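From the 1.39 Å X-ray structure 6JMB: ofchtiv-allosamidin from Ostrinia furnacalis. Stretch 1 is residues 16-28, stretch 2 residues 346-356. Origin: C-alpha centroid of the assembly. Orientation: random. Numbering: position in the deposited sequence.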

ATOM      1  N   TYR A  16     -17.184  -0.440   8.451  1.00 12.61           N
ATOM      2  CA  TYR A  16     -17.673  -1.015   9.698  1.00 13.13           C
ATOM      3  C   TYR A  16     -17.123  -0.323  10.936  1.00 16.78           C
ATOM      4  O   TYR A  16     -17.574  -0.627  12.049  1.00 17.95           O
ATOM      5  CB  TYR A  16     -17.348  -2.510   9.765  1.00 12.86           C
ATOM      6  CG  TYR A  16     -17.978  -3.302   8.654  1.00 13.71           C
ATOM      7  CD1 TYR A  16     -19.358  -3.413   8.553  1.00 16.45           C
ATOM      8  CD2 TYR A  16     -17.197  -3.920   7.687  1.00 14.00           C
ATOM      9  CE1 TYR A  16     -19.941  -4.132   7.533  1.00 15.34           C
ATOM     10  CE2 TYR A  16     -17.772  -4.641   6.660  1.00 14.68           C
ATOM     11  CZ  TYR A  16     -19.143  -4.737   6.583  1.00 15.29           C
ATOM     12  OH  TYR A  16     -19.725  -5.455   5.568  1.00 16.28           O
ATOM     13  N   ARG A  17     -16.164   0.585  10.785  1.00 14.31           N
ATOM     14  CA  ARG A  17     -15.738   1.377  11.922  1.00 14.27           C
ATOM     15  C   ARG A  17     -16.869   2.312  12.344  1.00 14.76           C
ATOM     16  O   ARG A  17     -17.763   2.641  11.567  1.00 17.75           O
ATOM     17  CB  ARG A  17     -14.457   2.143  11.578  1.00 14.30           C
ATOM     18  CG  ARG A  17     -13.288   1.198  11.320  1.00 13.40           C
ATOM     19  CD  ARG A  17     -12.093   1.832  10.617  1.00 12.17           C
ATOM     20  NE  ARG A  17     -11.159   0.774  10.236  1.00 13.44           N
ATOM     21  CZ  ARG A  17     -10.101   0.931   9.444  1.00 12.36           C
ATOM     22  NH1 ARG A  17      -9.808   2.119   8.938  1.00 13.01           N
ATOM     23  NH2 ARG A  17      -9.337  -0.115   9.163  1.00 14.16           N
ATOM     24  N   THR A  18     -16.834   2.730  13.600  1.00 19.60           N
ATOM     25  CA  THR A  18     -17.922   3.536  14.129  1.00 20.72           C
ATOM     26  C   THR A  18     -17.485   4.982  14.309  1.00 19.00           C
ATOM     27  O   THR A  18     -16.289   5.300  14.333  1.00 17.47           O
ATOM     28  CB  THR A  18     -18.429   2.973  15.459  1.00 26.36           C
ATOM     29  OG1 THR A  18     -17.384   3.049  16.433  1.00 27.90           O
ATOM     30  CG2 THR A  18     -18.867   1.523  15.291  1.00 30.82           C
ATOM     31  N   GLY A  19     -18.488   5.851  14.415  1.00 20.21           N
ATOM     32  CA  GLY A  19     -18.243   7.240  14.767  1.00 20.13           C
ATOM     33  C   GLY A  19     -17.309   7.908  13.784  1.00 17.44           C
ATOM     34  O   GLY A  19     -17.480   7.813  12.563  1.00 17.77           O
ATOM     35  N   LEU A  20     -16.298   8.588  14.326  1.00 17.25           N
ATOM     36  CA  LEU A  20     -15.382   9.369  13.505  1.00 16.62           C
ATOM     37  C   LEU A  20     -14.414   8.510  12.701  1.00 15.02           C
ATOM     38  O   LEU A  20     -13.722   9.049  11.831  1.00 14.86           O
ATOM     39  CB  LEU A  20     -14.615  10.365  14.371  1.00 15.79           C
ATOM     40  CG  LEU A  20     -15.482  11.447  15.019  1.00 19.90           C
ATOM     41  CD1 LEU A  20     -14.728  12.111  16.155  1.00 21.30           C
ATOM     42  CD2 LEU A  20     -15.920  12.473  13.982  1.00 19.30           C
ATOM     43  N   GLY A  21     -14.352   7.206  12.958  1.00 14.50           N
ATOM     44  CA  GLY A  21     -13.491   6.329  12.186  1.00 13.75           C
ATOM     45  C   GLY A  21     -14.164   5.730  10.968  1.00 13.03           C
ATOM     46  O   GLY A  21     -13.488   5.219  10.071  1.00 13.33           O
ATOM     47  N   LYS A  22     -15.493   5.776  10.929  1.00 12.35           N
ATOM     48  CA  LYS A  22     -16.240   5.188   9.822  1.00 12.07           C
ATOM     49  C   LYS A  22     -15.889   5.894   8.521  1.00 11.99           C
ATOM     50  O   LYS A  22     -15.912   7.124   8.444  1.00 12.95           O
ATOM     51  CB  LYS A  22     -17.738   5.323  10.091  1.00 14.40           C
ATOM     52  CG  LYS A  22     -18.620   4.636   9.060  1.00 16.31           C
ATOM     53  CD  LYS A  22     -20.087   4.719   9.472  1.00 21.40           C
ATOM     54  CE  LYS A  22     -21.021   4.359   8.328  1.00 26.64           C
ATOM     55  NZ  LYS A  22     -20.839   2.960   7.861  1.00 25.09           N
ATOM     56  N   PHE A  23     -15.555   5.118   7.494  1.00 10.60           N
ATOM     57  CA  PHE A  23     -15.166   5.690   6.208  1.00 11.00           C
ATOM     58  C   PHE A  23     -15.837   4.865   5.121  1.00 11.31           C
ATOM     59  O   PHE A  23     -15.485   3.699   4.917  1.00 11.96           O
ATOM     60  CB  PHE A  23     -13.643   5.698   6.044  1.00 10.81           C
ATOM     61  CG  PHE A  23     -13.153   6.480   4.851  1.00 10.14           C
ATOM     62  CD1 PHE A  23     -13.263   5.961   3.570  1.00 11.05           C
ATOM     63  CD2 PHE A  23     -12.555   7.717   5.016  1.00 10.23           C
ATOM     64  CE1 PHE A  23     -12.803   6.673   2.473  1.00 11.50           C
ATOM     65  CE2 PHE A  23     -12.089   8.431   3.928  1.00 11.10           C
ATOM     66  CZ  PHE A  23     -12.214   7.908   2.655  1.00 10.34           C
ATOM     67  N   ASP A  24     -16.802   5.474   4.442  1.00 11.80           N
ATOM     68  CA  ASP A  24     -17.599   4.849   3.399  1.00 11.76           C
ATOM     69  C   ASP A  24     -17.148   5.363   2.037  1.00 11.24           C
ATOM     70  O   ASP A  24     -16.329   6.284   1.929  1.00 11.76           O
ATOM     71  CB  ASP A  24     -19.082   5.199   3.583  1.00 13.59           C
ATOM     72  CG  ASP A  24     -19.621   4.817   4.947  1.00 22.99           C
ATOM     73  OD1 ASP A  24     -19.169   3.806   5.512  1.00 21.53           O
ATOM     74  OD2 ASP A  24     -20.514   5.535   5.450  1.00 31.86           O
ATOM     75  N   VAL A  25     -17.727   4.783   0.982  1.00 11.51           N
ATOM     76  CA  VAL A  25     -17.432   5.257  -0.370  1.00 12.00           C
ATOM     77  C   VAL A  25     -17.664   6.757  -0.484  1.00 12.83           C
ATOM     78  O   VAL A  25     -16.870   7.476  -1.102  1.00 14.49           O
ATOM     79  CB  VAL A  25     -18.234   4.470  -1.425  1.00 11.29           C
ATOM     80  CG1 VAL A  25     -18.148   5.161  -2.790  1.00 13.60           C
ATOM     81  CG2 VAL A  25     -17.717   3.042  -1.529  1.00 13.68           C
ATOM     82  N   ASP A  26     -18.741   7.261   0.118  1.00 13.00           N
ATOM     83  CA  ASP A  26     -19.039   8.679  -0.046  1.00 14.55           C
ATOM     84  C   ASP A  26     -18.146   9.593   0.786  1.00 15.57           C
ATOM     85  O   ASP A  26     -18.326  10.815   0.735  1.00 17.00           O
ATOM     86  CB  ASP A  26     -20.530   8.980   0.146  1.00 19.24           C
ATOM     87  CG  ASP A  26     -21.010   8.769   1.568  1.00 23.38           C
ATOM     88  OD1 ASP A  26     -20.202   8.446   2.463  1.00 21.71           O
ATOM     89  OD2 ASP A  26     -22.230   8.933   1.791  1.00 33.05           O
ATOM     90  N   ASP A  27     -17.198   9.039   1.540  1.00 12.50           N
ATOM     91  CA  ASP A  27     -16.153   9.828   2.179  1.00 13.29           C
ATOM     92  C   ASP A  27     -14.965  10.076   1.263  1.00 13.25           C
ATOM     93  O   ASP A  27     -14.100  10.890   1.600  1.00 14.05           O
ATOM     94  CB  ASP A  27     -15.679   9.127   3.453  1.00 13.44           C
ATOM     95  CG  ASP A  27     -16.675   9.257   4.583  1.00 14.75           C
ATOM     96  OD1 ASP A  27     -16.923  10.404   5.019  1.00 20.78           O
ATOM     97  OD2 ASP A  27     -17.223   8.232   5.029  1.00 14.53           O
ATOM     98  N   ILE A  28     -14.907   9.401   0.123  1.00 12.93           N
ATOM     99  CA  ILE A  28     -13.802   9.552  -0.817  1.00 12.83           C
ATOM    100  C   ILE A  28     -13.974  10.851  -1.587  1.00 14.32           C
ATOM    101  O   ILE A  28     -15.064  11.153  -2.087  1.00 15.83           O
ATOM    102  CB  ILE A  28     -13.760   8.362  -1.786  1.00 11.77           C
ATOM    103  CG1 ILE A  28     -13.487   7.066  -1.021  1.00 12.25           C
ATOM    104  CG2 ILE A  28     -12.718   8.596  -2.880  1.00 14.01           C
ATOM    105  CD1 ILE A  28     -13.595   5.822  -1.869  1.00 14.17           C
ATOM    106  N   SER A 346      -3.613   3.801   3.184  1.00 10.25           N
ATOM    107  CA  SER A 346      -4.813   3.753   2.354  1.00  9.45           C
ATOM    108  C   SER A 346      -5.632   4.984   2.751  1.00  9.43           C
ATOM    109  O   SER A 346      -5.399   5.586   3.807  1.00  9.85           O
ATOM    110  CB  SER A 346      -5.614   2.476   2.626  1.00 11.22           C
ATOM    111  OG  SER A 346      -5.757   2.248   4.018  1.00 12.40           O
ATOM    112  N   ILE A 347      -6.601   5.343   1.906  1.00  8.93           N
ATOM    113  CA  ILE A 347      -7.228   6.659   2.006  1.00  9.21           C
ATOM    114  C   ILE A 347      -8.009   6.817   3.306  1.00 10.03           C
ATOM    115  O   ILE A 347      -8.116   7.930   3.843  1.00 10.27           O
ATOM    116  CB  ILE A 347      -8.082   6.927   0.750  1.00 10.48           C
ATOM    117  CG1 ILE A 347      -8.531   8.393   0.694  1.00 11.98           C
ATOM    118  CG2 ILE A 347      -9.263   5.960   0.672  1.00 11.29           C
ATOM    119  CD1 ILE A 347      -9.185   8.778  -0.636  1.00 14.38           C
ATOM    120  N   GLU A 348      -8.548   5.721   3.842  1.00  9.34           N
ATOM    121  CA  GLU A 348      -9.460   5.798   4.971  1.00  9.67           C
ATOM    122  C   GLU A 348      -8.777   6.152   6.285  1.00  9.98           C
ATOM    123  O   GLU A 348      -9.482   6.349   7.283  1.00 10.98           O
ATOM    124  CB  GLU A 348     -10.252   4.499   5.102  1.00 10.74           C
ATOM    125  CG  GLU A 348      -9.420   3.310   5.545  1.00 10.38           C
ATOM    126  CD  GLU A 348      -8.794   2.548   4.396  1.00  9.68           C
ATOM    127  OE1 GLU A 348      -8.888   2.995   3.230  1.00 11.79           O
ATOM    128  OE2 GLU A 348      -8.190   1.488   4.662  1.00 12.35           O
ATOM    129  N   THR A 349      -7.444   6.247   6.326  1.00  9.77           N
ATOM    130  CA  THR A 349      -6.763   6.693   7.540  1.00  9.59           C
ATOM    131  C   THR A 349      -6.005   8.002   7.363  1.00  9.53           C
ATOM    132  O   THR A 349      -5.228   8.374   8.250  1.00 10.04           O
ATOM    133  CB  THR A 349      -5.864   5.613   8.152  1.00  9.86           C
ATOM    134  OG1 THR A 349      -4.822   5.275   7.232  1.00 10.61           O
ATOM    135  CG2 THR A 349      -6.667   4.362   8.500  1.00 11.43           C
ATOM    136  N   ASP A 350      -6.189   8.708   6.249  1.00  8.97           N
ATOM    137  CA  ASP A 350      -5.849  10.119   6.271  1.00  8.89           C
ATOM    138  C   ASP A 350      -6.735  10.791   7.318  1.00 10.25           C
ATOM    139  O   ASP A 350      -7.730  10.224   7.782  1.00 10.38           O
ATOM    140  CB  ASP A 350      -6.083  10.740   4.885  1.00 10.02           C
ATOM    141  CG  ASP A 350      -5.218  11.981   4.619  1.00  8.95           C
ATOM    142  OD1 ASP A 350      -4.613  12.552   5.555  1.00 10.83           O
ATOM    143  OD2 ASP A 350      -5.149  12.395   3.442  1.00 10.14           O
ATOM    144  N   ASP A 351      -6.372  12.015   7.701  1.00 10.66           N
ATOM    145  CA  ASP A 351      -7.242  12.809   8.570  1.00 10.78           C
ATOM    146  C   ASP A 351      -8.377  13.369   7.709  1.00 11.15           C
ATOM    147  O   ASP A 351      -8.440  14.556   7.376  1.00 11.97           O
ATOM    148  CB  ASP A 351      -6.453  13.892   9.294  1.00 12.62           C
ATOM    149  CG  ASP A 351      -7.295  14.675  10.283  1.00 12.45           C
ATOM    150  OD1 ASP A 351      -8.321  14.152  10.768  1.00 13.35           O
ATOM    151  OD2 ASP A 351      -6.918  15.830  10.573  1.00 13.94           O
ATOM    152  N   PHE A 352      -9.284  12.465   7.331  1.00 10.56           N
ATOM    153  CA  PHE A 352     -10.310  12.810   6.352  1.00 10.86           C
ATOM    154  C   PHE A 352     -11.319  13.814   6.893  1.00 12.71           C
ATOM    155  O   PHE A 352     -11.896  14.580   6.111  1.00 14.63           O
ATOM    156  CB  PHE A 352     -10.965  11.560   5.744  1.00 11.88           C
ATOM    157  CG  PHE A 352     -11.684  10.667   6.729  1.00 10.97           C
ATOM    158  CD1 PHE A 352     -10.982   9.772   7.522  1.00 11.69           C
ATOM    159  CD2 PHE A 352     -13.069  10.673   6.805  1.00 13.14           C
ATOM    160  CE1 PHE A 352     -11.650   8.919   8.406  1.00 12.52           C
ATOM    161  CE2 PHE A 352     -13.739   9.827   7.684  1.00 13.60           C
ATOM    162  CZ  PHE A 352     -13.029   8.953   8.485  1.00 12.73           C
ATOM    163  N   HIS A 353     -11.509  13.862   8.210  1.00 11.84           N
ATOM    164  CA  HIS A 353     -12.392  14.840   8.832  1.00 14.51           C
ATOM    165  C   HIS A 353     -11.675  16.132   9.211  1.00 13.88           C
ATOM    166  O   HIS A 353     -12.323  17.058   9.716  1.00 14.50           O
ATOM    167  CB  HIS A 353     -13.030  14.258  10.101  1.00 15.82           C
ATOM    168  CG  HIS A 353     -14.027  13.166   9.854  1.00 15.74           C
ATOM    169  ND1 HIS A 353     -14.982  13.228   8.859  1.00 14.26           N
ATOM    170  CD2 HIS A 353     -14.235  11.994  10.503  1.00 16.12           C
ATOM    171  CE1 HIS A 353     -15.729  12.139   8.901  1.00 16.16           C
ATOM    172  NE2 HIS A 353     -15.296  11.373   9.890  1.00 16.65           N
ATOM    173  N   GLY A 354     -10.361  16.215   9.011  1.00 12.52           N
ATOM    174  CA  GLY A 354      -9.629  17.424   9.345  1.00 12.90           C
ATOM    175  C   GLY A 354      -9.591  17.744  10.821  1.00 14.39           C
ATOM    176  O   GLY A 354      -9.495  18.920  11.194  1.00 15.85           O
ATOM    177  N   LEU A 355      -9.639  16.723  11.678  1.00 13.25           N
ATOM    178  CA  LEU A 355      -9.674  16.944  13.118  1.00 15.91           C
ATOM    179  C   LEU A 355      -8.338  17.410  13.676  1.00 17.29           C
ATOM    180  O   LEU A 355      -8.298  17.909  14.808  1.00 19.98           O
ATOM    181  CB  LEU A 355     -10.107  15.667  13.832  1.00 15.35           C
ATOM    182  CG  LEU A 355     -11.453  15.094  13.402  1.00 17.78           C
ATOM    183  CD1 LEU A 355     -11.779  13.835  14.192  1.00 21.68           C
ATOM    184  CD2 LEU A 355     -12.548  16.141  13.566  1.00 21.29           C
ATOM    185  N   CYS A 356      -7.253  17.269  12.920  1.00 14.94           N
ATOM    186  CA  CYS A 356      -5.919  17.578  13.417  1.00 16.21           C
ATOM    187  C   CYS A 356      -5.407  18.949  12.988  1.00 19.83           C
ATOM    188  O   CYS A 356      -4.231  19.258  13.214  1.00 21.08           O
ATOM    189  CB  CYS A 356      -4.940  16.465  13.039  1.00 15.16           C
ATOM    190  SG  CYS A 356      -5.366  14.909  13.862  1.00 16.39           S
TER
HETATM  191  O   HOH W   1     -10.841   4.801   9.252  1.00 13.84           O
HETATM  192  O   HOH W   2      -7.589   1.077   7.304  1.00 14.57           O
HETATM  193  O   HOH W   3     -16.710   8.995  10.178  1.00 14.57           O

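Residues 16-28 and 346-356 lie more than 300 positions apart in one chain, yet they bury 572 Å² between them, summed over both sides. Both run mostly as loop with short 3-10 segments. By CA position they come closest at Phe23 and Glu348, 5.8 Å apart, whereas Leu20 and His353 stand at 7.8 Å CA to CA. No clear direct hydrogen bond crosses the contact, so shape and water carry it.

The main bump of the first stretch is Phe23. Its side chain (chi1 t) points toward a hollow formed by Ile347, Glu348 and Phe352. Glu348 covers one ring face: its CA lies 3.7 Å from the Phe23 ring centroid, 14° off the normal, a CH-pi contact, and its CB is 3.5 Å from Phe23 CG. The edge of Phe23 meets the face of Phe352, with centroids 4.7 Å apart and planes at 79°. Ile347 CG2 adds an apolar contact 4.0 Å from Phe23 CE1.

Phe352 is the answering bump. Its tip reaches the backbone of the first stretch, where Phe352 CZ lies 3.4 Å from both Leu20 O and Lys22 O. Both oxygens lie oblique to the ring, so these are close packing contacts, without evidence for directed C-H...O bonds. Beside it, the edge of the His353 ring approaches Leu20 O, with His353 CD2 at 3.3 Å, while Leu20 CD1 packs 3.9 Å from Leu355 CD1.

Water fills the polar gaps. Water 1 accepts from Arg17 NH1 (2.9 Å) and donates to Gly21 O and Glu348 O (2.8 Å each). Water 2 accepts from Arg17 NH2 (2.8 Å) and donates to Glu348 OE2 (2.7 Å), linking the guanidinium to the carboxylate, which form no direct salt bridge, although Arg17 NH1 packs 3.6 Å from Glu348 CG. Water 3 donates to Gly19 O (2.8 Å) and Lys22 O (2.7 Å) and hydrogen-bonds His353 NE2 at 2.8 Å.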